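Local coordinates for protein oligopeptide ABC transporter OppAIV (Borrelia burgdorferi B31, PDB 4GL8) that probably binds oligopeptides outside the cytoplasmic membrane and passes them to an ABC transporter for uptake, at residues Asp83-Asp86 with Asp87-Tyr91; Phe128-Met131 with Ile132-Val135; Thr244-Ser247 with Ile248-Tyr251; Ser409-Ile412 with Asn413-Asn417. One frame throughout, in Å; residues are numbered along the deposited sequence.

Contact 1 of 4, residues Asp83-Asp86 with Asp87-Tyr91; sequences DISD and DGVVY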
# COMPACT_ATOMS: atom_id res chain seq x y z
N ASP A 83 -21.73 5.60 15.57
CA ASP A 83 -21.69 6.58 16.64
C ASP A 83 -20.25 6.62 17.15
O ASP A 83 -19.55 5.63 17.06
CB ASP A 83 -22.56 6.12 17.81
CG ASP A 83 -24.02 6.09 17.49
OD1 ASP A 83 -24.51 6.96 16.74
OD2 ASP A 83 -24.70 5.20 18.03
N ILE A 84 -19.86 7.75 17.71
CA ILE A 84 -18.56 7.90 18.37
C ILE A 84 -18.79 8.54 19.74
O ILE A 84 -19.52 9.51 19.87
CB ILE A 84 -17.60 8.79 17.55
CG1 ILE A 84 -17.64 8.38 16.07
CG2 ILE A 84 -16.18 8.70 18.09
CD1 ILE A 84 -16.80 9.24 15.16
N SER A 85 -18.17 7.96 20.76
CA SER A 85 -18.31 8.50 22.11
C SER A 85 -17.69 9.91 22.22
O SER A 85 -16.81 10.27 21.49
CB SER A 85 -17.66 7.57 23.10
OG SER A 85 -16.28 7.49 22.84
N ASP A 86 -18.16 10.66 23.19
CA ASP A 86 -17.70 12.03 23.42
C ASP A 86 -16.20 12.10 23.57
O ASP A 86 -15.59 13.04 23.09
CB ASP A 86 -18.35 12.60 24.69
CG ASP A 86 -19.84 12.87 24.55
OD1 ASP A 86 -20.38 12.85 23.41
OD2 ASP A 86 -20.47 13.17 25.61
N ASP A 87 -15.61 11.11 24.24
CA ASP A 87 -14.15 11.08 24.45
C ASP A 87 -13.36 10.52 23.24
O ASP A 87 -12.15 10.40 23.29
CB ASP A 87 -13.80 10.31 25.74
CG ASP A 87 -14.07 8.81 25.64
OD1 ASP A 87 -14.79 8.34 24.73
OD2 ASP A 87 -13.55 8.09 26.51
N GLY A 88 -14.06 10.15 22.18
CA GLY A 88 -13.42 9.76 20.95
C GLY A 88 -12.77 8.38 20.90
O GLY A 88 -12.01 8.09 19.97
N VAL A 89 -13.04 7.51 21.87
CA VAL A 89 -12.38 6.21 21.85
C VAL A 89 -13.28 5.05 21.49
O VAL A 89 -12.77 4.03 21.08
CB VAL A 89 -11.63 5.87 23.15
CG1 VAL A 89 -10.61 6.94 23.47
CG2 VAL A 89 -12.56 5.64 24.32
N VAL A 90 -14.60 5.18 21.65
CA VAL A 90 -15.54 4.07 21.44
C VAL A 90 -16.40 4.28 20.22
O VAL A 90 -17.24 5.18 20.20
CB VAL A 90 -16.45 3.84 22.65
CG1 VAL A 90 -17.23 2.52 22.50
CG2 VAL A 90 -15.64 3.80 23.94
N TYR A 91 -16.20 3.46 19.21
CA TYR A 91 -16.95 3.52 17.95
C TYR A 91 -17.95 2.39 17.91
O TYR A 91 -17.62 1.25 18.26
CB TYR A 91 -16.04 3.36 16.74
CG TYR A 91 -15.19 4.55 16.48
CD1 TYR A 91 -14.18 4.90 17.35
CD2 TYR A 91 -15.39 5.34 15.36
CE1 TYR A 91 -13.39 6.00 17.13
CE2 TYR A 91 -14.61 6.45 15.13
CZ TYR A 91 -13.61 6.78 16.01
OH TYR A 91 -12.80 7.86 15.79
O HOH W 1 -19.88 4.74 20.21
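Ser85 OG donates to Asp87 OD1 at 2.6 Å and accepts from Val90 N at 3.1 Å, so one hydroxyl links the turn residue Asp87 to the start of the returning strand in the beta hairpin of strands 74-84 and 90-95. It meets the carboxylate oxygen nearly along that atom's C-O axis. With chi1 63° the Ser85 oxygen stands between its own backbone N and carbonyl carbon, turned in across the mouth of the loop. Asp87 is twisted in the same sense (chi1 70°), bringing its carboxylate back over the loop, where OD1 also takes a weak bond from Val89 N. The backbone makes a type I turn from Ser85 to Gly88, closed by Gly88 N to Ser85 O at 2.8 Å; this donor sits well above the carbonyl plane. Gly88 has a positive phi, which favours glycine. Where the first strand ends and the second begins, Ser85 N donates to Val90 O at 3.0 Å, and a water gives that same oxygen a second, 2.7 Å bond while reaching Asp83 O weakly. Ile84 and Tyr91 form an antiparallel non-hydrogen-bonded pair, their side chains side by side on one face of the sheet. The end of the Asp83 side chain leads away from the turn, to a hydrogen bond with His94 NE2; Val90 touches Glu163 and Thr165 of strand 161-165. The Tyr91 ring also meets Phe173 edge-to-face. Ile84 CG2 makes a CH-pi contact over the ring, 4.0 Å from its centroid, while Ile84 CD1 lies 3.5 Å from Tyr91 CE2.

Contact 2 of 4, residues Phe128-Met131 with Ile132-Val135; sequences FVNM and IKSV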
# COMPACT_ATOMS: atom_id res chain seq x y z
N PHE A 128 0.80 -7.56 8.84
CA PHE A 128 0.20 -6.22 9.10
C PHE A 128 -0.46 -6.12 10.45
O PHE A 128 -1.00 -5.07 10.81
CB PHE A 128 -0.85 -5.85 8.02
CG PHE A 128 -0.45 -4.68 7.16
CD1 PHE A 128 -0.09 -3.44 7.75
CD2 PHE A 128 -0.47 -4.77 5.77
CE1 PHE A 128 0.27 -2.36 6.95
CE2 PHE A 128 -0.11 -3.68 4.99
CZ PHE A 128 0.25 -2.48 5.57
N VAL A 129 -0.39 -7.20 11.21
CA VAL A 129 -1.01 -7.26 12.53
C VAL A 129 -0.67 -6.05 13.43
O VAL A 129 -1.47 -5.68 14.29
CB VAL A 129 -0.66 -8.59 13.23
CG1 VAL A 129 0.79 -8.59 13.75
CG2 VAL A 129 -1.66 -8.87 14.34
N ASN A 130 0.50 -5.45 13.26
CA ASN A 130 0.86 -4.26 14.08
C ASN A 130 -0.06 -3.07 13.92
O ASN A 130 -0.26 -2.30 14.86
CB ASN A 130 2.29 -3.83 13.83
CG ASN A 130 3.26 -4.67 14.60
OD1 ASN A 130 2.85 -5.49 15.43
ND2 ASN A 130 4.53 -4.47 14.37
N MET A 131 -0.66 -2.93 12.75
CA MET A 131 -1.66 -1.91 12.52
C MET A 131 -2.90 -2.09 13.44
O MET A 131 -3.39 -1.12 14.03
CB MET A 131 -2.05 -1.91 11.07
CG MET A 131 -3.13 -0.90 10.73
SD MET A 131 -3.27 -0.69 8.96
CE MET A 131 -1.70 0.07 8.64
N ILE A 132 -3.37 -3.32 13.59
CA ILE A 132 -4.45 -3.60 14.52
C ILE A 132 -4.07 -3.36 15.98
O ILE A 132 -4.83 -2.77 16.72
CB ILE A 132 -4.97 -5.05 14.40
CG1 ILE A 132 -5.33 -5.39 12.97
CG2 ILE A 132 -6.23 -5.23 15.24
CD1 ILE A 132 -6.27 -4.37 12.35
N LYS A 133 -2.90 -3.85 16.38
CA LYS A 133 -2.40 -3.73 17.76
C LYS A 133 -2.16 -2.30 18.21
O LYS A 133 -2.35 -1.96 19.38
CB LYS A 133 -1.09 -4.52 17.90
CG LYS A 133 -1.28 -6.02 17.73
CD LYS A 133 -0.01 -6.78 17.35
CE LYS A 133 1.11 -6.60 18.33
NZ LYS A 133 2.39 -7.10 17.76
N SER A 134 -1.74 -1.44 17.30
CA SER A 134 -1.48 -0.05 17.65
C SER A 134 -2.78 0.76 17.79
O SER A 134 -2.74 1.83 18.35
CB SER A 134 -0.54 0.61 16.62
OG SER A 134 -1.18 0.80 15.37
N VAL A 135 -3.91 0.24 17.32
CA VAL A 135 -5.17 0.99 17.26
C VAL A 135 -6.17 0.55 18.34
O VAL A 135 -6.71 1.38 19.08
CB VAL A 135 -5.79 0.79 15.86
CG1 VAL A 135 -7.26 1.13 15.81
CG2 VAL A 135 -5.04 1.62 14.84
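Lys133 lays its aliphatic chain past Val129, CD coming within 4.0 Å of Val129 CG2, one turn apart on the short helix 129-135. The two side chains cross obliquely, and the lysine then bends at chi3 (58°), which carries its ammonium group over to Asn130. There Lys133 NZ donates to Asn130 OD1 at 2.9 Å, with a C=O...N angle of 166°. The other end of the amide is held too: Asn130 ND2 bonds Asn445 OD1, so the two bonds together fix the rotation of the amide. Lys133 also makes a cation-pi contact with Phe143 of helix 139-143, whose side chain also touches Val129. Underneath, Lys133 N donates to Val129 O at 3.1 Å and Ser134 N to Asn130 O at 3.0 Å, the regular i to i+4 bonds of the helix. Met131 and Val135 pack against helix 173-176, both touching Met176. Phe128, just before the helix, meets His179 edge-to-face and packs on a modified side chain of the bound peptide, which places the start of this helix beside the ligand. Farther along the chain, Val135 CG2 lies 3.3 Å from Met131 O.

Contact 3 of 4, residues Thr244-Ser247 with Ile248-Tyr251; sequences TDNS and ITAY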
# COMPACT_ATOMS: atom_id res chain seq x y z
N THR A 244 0.58 -9.58 -16.16
CA THR A 244 1.79 -9.61 -16.98
C THR A 244 2.64 -8.42 -16.56
O THR A 244 2.11 -7.33 -16.33
CB THR A 244 1.53 -9.56 -18.51
OG1 THR A 244 2.77 -9.36 -19.21
CG2 THR A 244 0.58 -8.46 -18.89
N ASP A 245 3.95 -8.68 -16.44
CA ASP A 245 5.00 -7.72 -16.10
C ASP A 245 5.45 -6.93 -17.33
O ASP A 245 6.17 -5.92 -17.20
CB ASP A 245 6.24 -8.49 -15.59
CG ASP A 245 5.97 -9.24 -14.30
OD1 ASP A 245 5.04 -8.83 -13.57
OD2 ASP A 245 6.69 -10.22 -14.00
N ASN A 246 5.06 -7.40 -18.50
CA ASN A 246 5.46 -6.81 -19.77
C ASN A 246 4.47 -5.71 -20.23
O ASN A 246 3.47 -6.00 -20.89
CB ASN A 246 5.60 -7.93 -20.82
CG ASN A 246 6.24 -7.45 -22.12
OD1 ASN A 246 5.91 -6.38 -22.65
ND2 ASN A 246 7.13 -8.26 -22.65
N SER A 247 4.77 -4.46 -19.90
CA SER A 247 3.94 -3.33 -20.31
C SER A 247 3.68 -3.25 -21.83
O SER A 247 2.62 -2.81 -22.25
CB SER A 247 4.54 -2.00 -19.82
OG SER A 247 5.61 -1.56 -20.64
N ILE A 248 4.63 -3.69 -22.66
CA ILE A 248 4.46 -3.68 -24.11
C ILE A 248 3.42 -4.69 -24.54
O ILE A 248 2.68 -4.44 -25.46
CB ILE A 248 5.77 -3.98 -24.89
CG1 ILE A 248 6.79 -2.84 -24.70
CG2 ILE A 248 5.50 -4.16 -26.40
CD1 ILE A 248 6.37 -1.50 -25.30
N THR A 249 3.38 -5.84 -23.89
CA THR A 249 2.39 -6.85 -24.23
C THR A 249 1.02 -6.28 -23.89
O THR A 249 0.11 -6.27 -24.72
CB THR A 249 2.61 -8.12 -23.41
OG1 THR A 249 3.91 -8.63 -23.71
CG2 THR A 249 1.54 -9.17 -23.74
N ALA A 250 0.91 -5.80 -22.66
CA ALA A 250 -0.30 -5.12 -22.21
C ALA A 250 -0.72 -3.98 -23.15
O ALA A 250 -1.91 -3.84 -23.47
CB ALA A 250 -0.09 -4.59 -20.79
N TYR A 251 0.23 -3.17 -23.60
CA TYR A 251 -0.11 -2.03 -24.43
C TYR A 251 -0.59 -2.48 -25.82
O TYR A 251 -1.53 -1.87 -26.37
CB TYR A 251 1.06 -1.07 -24.54
CG TYR A 251 0.74 0.17 -25.33
CD1 TYR A 251 -0.30 1.00 -24.95
CD2 TYR A 251 1.51 0.53 -26.44
CE1 TYR A 251 -0.59 2.15 -25.65
CE2 TYR A 251 1.24 1.68 -27.15
CZ TYR A 251 0.19 2.49 -26.75
OH TYR A 251 -0.11 3.63 -27.44
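The backbone leaves the loop after strand 238-242 and turns into helix 247-255, whose first i to i+4 bonds run from Ala250 N to Asn246 O (3.1 Å) and from Tyr251 N to Ser247 O (2.8 Å). Asn246 is the N-cap, its polar side chain satisfying an amide that has no preceding turn to bond to. That side chain reaches forward to the first turn, CG anti to the backbone N (chi1 -171°), and OD1 accepts from Thr249 N at 2.9 Å. The donor Thr249 N lies above the carboxamide plane, 49° out of it, with an N-H...O angle of 148°. Thr249 N also has a weak bond to Asn246 O, so side chain and backbone of the cap both serve this donor. Thr249 and Asn246 cross at about a right angle, and Thr249 OG1 comes to 3.1 Å from Asn246 CG. Ile248 CB also lies close to the cap oxygen, 3.3 Å from Asn246 OD1. Before the cap, Thr244 OG1 accepts from Asn246 N at 3.1 Å, an ST turn that fixes the approach of the chain to the helix; the methyl group Thr244 CG2 reaches Ala250 CB at 4.4 Å. Buried Ser247 turns its hydroxyl to Asp380, the first residue of helix 380-397, and touches Asn265 and Pro267 in the loop after strand 261-263. Asp245 bonds Ser38 beyond strand 31-35, the parallel neighbour of strand 238-242.

Contact 4 of 4, residues Ser409-Ile412 with Asn413-Asn417; sequences STYI and NSRVN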
# COMPACT_ATOMS: atom_id res chain seq x y z
N SER A 409 5.88 -11.73 -5.91
CA SER A 409 5.84 -12.47 -4.62
C SER A 409 7.18 -12.60 -3.98
O SER A 409 7.29 -12.48 -2.77
CB SER A 409 5.24 -13.87 -4.79
OG SER A 409 3.83 -13.78 -4.96
N THR A 410 8.19 -12.90 -4.76
CA THR A 410 9.55 -13.03 -4.25
C THR A 410 10.04 -11.66 -3.77
O THR A 410 10.70 -11.56 -2.76
CB THR A 410 10.49 -13.61 -5.32
OG1 THR A 410 10.03 -14.93 -5.69
CG2 THR A 410 11.99 -13.72 -4.83
N TYR A 411 9.73 -10.61 -4.53
CA TYR A 411 10.13 -9.25 -4.16
C TYR A 411 9.56 -8.83 -2.80
O TYR A 411 10.28 -8.26 -1.98
CB TYR A 411 9.68 -8.27 -5.24
CG TYR A 411 9.66 -6.82 -4.79
CD1 TYR A 411 10.82 -6.06 -4.78
CD2 TYR A 411 8.49 -6.21 -4.40
CE1 TYR A 411 10.81 -4.74 -4.40
CE2 TYR A 411 8.46 -4.88 -4.00
CZ TYR A 411 9.62 -4.15 -4.00
OH TYR A 411 9.58 -2.83 -3.61
N ILE A 412 8.30 -9.14 -2.56
CA ILE A 412 7.66 -8.87 -1.28
C ILE A 412 8.31 -9.67 -0.16
O ILE A 412 8.52 -9.16 0.94
CB ILE A 412 6.15 -9.22 -1.27
CG1 ILE A 412 5.38 -8.31 -2.21
CG2 ILE A 412 5.56 -9.16 0.13
CD1 ILE A 412 4.00 -8.87 -2.51
N ASN A 413 8.58 -10.95 -0.43
CA ASN A 413 9.26 -11.79 0.54
C ASN A 413 10.63 -11.22 0.87
O ASN A 413 11.04 -11.24 2.00
CB ASN A 413 9.41 -13.22 0.02
CG ASN A 413 10.26 -14.07 0.92
OD1 ASN A 413 9.74 -14.69 1.83
ND2 ASN A 413 11.58 -14.06 0.72
N SER A 414 11.32 -10.66 -0.12
CA SER A 414 12.64 -10.09 0.11
C SER A 414 12.58 -8.85 1.02
O SER A 414 13.40 -8.70 1.93
CB SER A 414 13.34 -9.73 -1.22
OG SER A 414 13.65 -10.88 -1.98
N ARG A 415 11.61 -7.97 0.78
CA ARG A 415 11.47 -6.77 1.57
C ARG A 415 11.16 -7.11 3.04
O ARG A 415 11.83 -6.63 3.97
CB ARG A 415 10.41 -5.84 0.96
CG ARG A 415 11.01 -4.87 -0.03
CD ARG A 415 10.03 -3.84 -0.55
NE ARG A 415 9.54 -2.90 0.46
CZ ARG A 415 8.71 -1.91 0.19
NH1 ARG A 415 8.31 -1.72 -1.06
NH2 ARG A 415 8.28 -1.09 1.14
N VAL A 416 10.17 -7.97 3.21
CA VAL A 416 9.69 -8.37 4.51
C VAL A 416 10.73 -9.12 5.35
O VAL A 416 10.78 -8.94 6.54
CB VAL A 416 8.40 -9.20 4.36
CG1 VAL A 416 8.07 -10.01 5.60
CG2 VAL A 416 7.25 -8.27 3.99
N ASN A 417 11.57 -9.93 4.72
CA ASN A 417 12.53 -10.78 5.46
C ASN A 417 13.93 -10.19 5.47
O ASN A 417 14.83 -10.75 6.05
CB ASN A 417 12.55 -12.19 4.85
CG ASN A 417 11.22 -12.91 5.02
OD1 ASN A 417 10.57 -13.33 4.05
ND2 ASN A 417 10.80 -12.99 6.24
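Helix 408-417 connects strand 401-406 to strand 422-428 along the chain, both parallel to strand 372-377, and its Tyr411 and Arg415, one turn apart, form a side-chain pair facing strand 422-428. They lie side by side and point the same way. Arg415 NH1 donates to Tyr411 OH at 3.1 Å with an N-H...O angle of 156°, the hydroxyl sitting at the edge of the guanidinium and near its plane. The ring and guanidinium planes are 79° apart, so the pair meets through this bond and the arginine's aliphatic chain, not by stacking. Arg415 CG lies over one face of the ring and Arg415 CD nearer its hydroxyl end, 3.5 Å from Tyr411 CZ, and the bend at chi3 (66°) turns the guanidinium beyond the end of the ring. Both polar ends have further partners: Tyr411 OH bonds Arg424 O, and Arg415 NH2 bonds Phe448 O and Gly426 O. These carbonyls would hold the buried guanidinium in place, and Arg415 packs on a modified side chain of the bound peptide. Ser414, likewise buried, turns its hydroxyl to Glu406. The helix itself is regular, with Ser414 N to Thr410 O at 2.9 Å and Arg415 N to Tyr411 O at 3.1 Å. On another side of the helix, Ile412 and Val416 touch Asn49 in a loop; between the two side chains Ile412 CG2 is 4.3 Å from Val416 CG2.

The four contacts follow one another along the chain in numerical order. Contact 1 is a hairpin turn at the surface, in the antiparallel sheet that includes strands 74-84, 90-95 and 161-165; contact 2 lies about 19 Å from it, centre to centre, and both reach Phe173 of helix 173-176. Contact 3 begins helix 247-255. Its centre is about 48 Å from that of contact 1, on the opposite side of the chain's centre. The centre of contact 4 lies about 20 Å from that of contact 2 and about 22 Å from that of contact 3. The start of helix 129-135, through Phe128 just before it, and helix 408-417, through Arg415, border the peptide site, whereas contacts 1 and 3 lie farther from the chain's centre.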